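Long-range contact in nucleoporin NUP159 (Saccharomyces cerevisiae, PDB 1XIP), which forms part of the nuclear pore complex and, through its N-terminal beta-propeller domain, tethers the helicase Dbp5 to the pore for mRNA export: residues Gly57-Val62 and Leu79-Glu84. Sequence-based numbering, arbitrary orientation.
Sequences GSKAVV and LTFKWE
The phenyl ring of F81 receives V61 on one face: V61 CG1 stands 3.7 Å from the ring centroid, almost on the normal, a CH-pi contact, while V61 CG2 meets F81 CE1. A branched aliphatic residue suits this place because both methyls reach the ring. CG of F81 is anti to its carbonyl carbon (chi1 -58°), and chi2 of -70° sets the ring's face to V61; F52 of strand 51-56 touches both residues. K59 NZ approaches obliquely, 3.9 Å from F81 CE2. On the other face of the sheet, V62 N lies in the W83 indole plane at its edge, its N-H directed to W83 O. W83 CE3 packs 3.7 Å from V62 CG2; a broad apolar ring suits a site shared with L111 of strand 107-112.

The backbones pair antiparallel, V61 opposite E84 and V62 opposite W83. V62 N donates to W83 O (3.1 Å), and V62 O accepts from K82 N (2.9 Å) and W83 N (3.3 Å), a classic beta bulge at the start of strand 83-86, the outermost strand of a four-stranded propeller blade.

E84 OE1 lies 3.4 Å from K59 CE and 3.7 Å from K59 NZ, a long salt bridge; lysine's length lets it reach this exposed carboxylate. An alanine at F81 would probably cost V61 its CH-pi contact and open a gap beside K59 NZ, though F52 would still touch V61. Apolar contacts on both sheet faces thus flank V62's doubly gripped carbonyl, while the long, exposed charge pair probably adds only modestly.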
# COMPACT_ATOMS: atom_id res chain seq x y z
N GLY A 57 2.66 10.67 13.00
CA GLY A 57 2.69 11.06 14.41
C GLY A 57 1.55 11.95 14.87
O GLY A 57 1.79 12.96 15.52
N SER A 58 0.31 11.59 14.56
CA SER A 58 -0.85 12.36 15.03
C SER A 58 -1.10 13.72 14.33
O SER A 58 -2.12 14.34 14.60
CB SER A 58 -0.79 12.59 16.56
OG SER A 58 -0.88 11.38 17.28
N LYS A 59 -0.20 14.16 13.46
CA LYS A 59 -0.43 15.37 12.67
C LYS A 59 -0.78 15.01 11.23
O LYS A 59 -0.01 14.31 10.56
CB LYS A 59 0.80 16.27 12.68
CG LYS A 59 0.55 17.68 12.20
CD LYS A 59 1.82 18.30 11.66
CE LYS A 59 2.15 19.67 12.30
NZ LYS A 59 3.06 20.53 11.43
N ALA A 60 -1.95 15.46 10.78
CA ALA A 60 -2.36 15.36 9.38
C ALA A 60 -2.22 16.71 8.65
O ALA A 60 -2.51 17.75 9.22
CB ALA A 60 -3.79 14.87 9.30
N VAL A 61 -1.80 16.69 7.39
CA VAL A 61 -1.68 17.95 6.62
C VAL A 61 -2.12 17.84 5.17
O VAL A 61 -1.90 16.83 4.52
CB VAL A 61 -0.19 18.54 6.63
CG1 VAL A 61 0.27 18.88 8.02
CG2 VAL A 61 0.80 17.58 5.97
N VAL A 62 -2.73 18.90 4.65
CA VAL A 62 -2.85 19.10 3.21
C VAL A 62 -1.90 20.24 2.79
O VAL A 62 -1.83 21.24 3.48
CB VAL A 62 -4.31 19.44 2.86
CG1 VAL A 62 -4.47 19.76 1.40
CG2 VAL A 62 -5.18 18.29 3.21
N LEU A 79 8.91 24.14 4.23
CA LEU A 79 7.62 23.50 4.04
C LEU A 79 6.56 24.19 4.87
O LEU A 79 6.59 24.13 6.11
CB LEU A 79 7.67 22.02 4.37
CG LEU A 79 6.97 21.01 3.43
CD1 LEU A 79 6.17 19.98 4.22
CD2 LEU A 79 6.08 21.67 2.38
N THR A 80 5.65 24.85 4.17
CA THR A 80 4.42 25.37 4.76
C THR A 80 3.24 24.50 4.28
O THR A 80 3.40 23.73 3.35
CB THR A 80 4.22 26.80 4.32
OG1 THR A 80 4.27 26.85 2.89
CG2 THR A 80 5.39 27.67 4.76
N PHE A 81 2.07 24.66 4.90
CA PHE A 81 0.87 23.84 4.60
C PHE A 81 -0.35 24.71 4.33
O PHE A 81 -0.34 25.89 4.65
CB PHE A 81 0.58 22.92 5.77
CG PHE A 81 1.71 22.00 6.12
CD1 PHE A 81 2.07 20.95 5.27
CD2 PHE A 81 2.44 22.19 7.30
CE1 PHE A 81 3.11 20.09 5.60
CE2 PHE A 81 3.51 21.34 7.63
CZ PHE A 81 3.84 20.29 6.79
N LYS A 82 -1.39 24.14 3.73
CA LYS A 82 -2.63 24.87 3.51
C LYS A 82 -3.56 24.65 4.69
O LYS A 82 -4.33 25.54 5.05
CB LYS A 82 -3.35 24.41 2.24
CG LYS A 82 -2.55 24.47 0.94
CD LYS A 82 -1.84 25.82 0.75
CE LYS A 82 -2.59 26.70 -0.26
NZ LYS A 82 -2.32 28.15 -0.11
N TRP A 83 -3.49 23.46 5.27
CA TRP A 83 -4.36 23.04 6.36
C TRP A 83 -3.66 22.00 7.20
O TRP A 83 -2.83 21.27 6.70
CB TRP A 83 -5.62 22.45 5.78
CG TRP A 83 -6.51 21.74 6.74
CD1 TRP A 83 -7.57 22.27 7.41
CD2 TRP A 83 -6.47 20.36 7.11
NE1 TRP A 83 -8.18 21.31 8.18
CE2 TRP A 83 -7.52 20.13 8.01
CE3 TRP A 83 -5.63 19.28 6.77
CZ2 TRP A 83 -7.77 18.88 8.58
CZ3 TRP A 83 -5.88 18.03 7.35
CH2 TRP A 83 -6.94 17.85 8.24
N GLU A 84 -3.98 21.96 8.49
CA GLU A 84 -3.45 20.93 9.39
C GLU A 84 -4.36 20.70 10.60
O GLU A 84 -5.08 21.59 11.04
CB GLU A 84 -2.04 21.26 9.85
CG GLU A 84 -1.99 22.26 10.99
CD GLU A 84 -1.15 21.78 12.16
OE1 GLU A 84 -0.01 22.31 12.33
OE2 GLU A 84 -1.61 20.89 12.92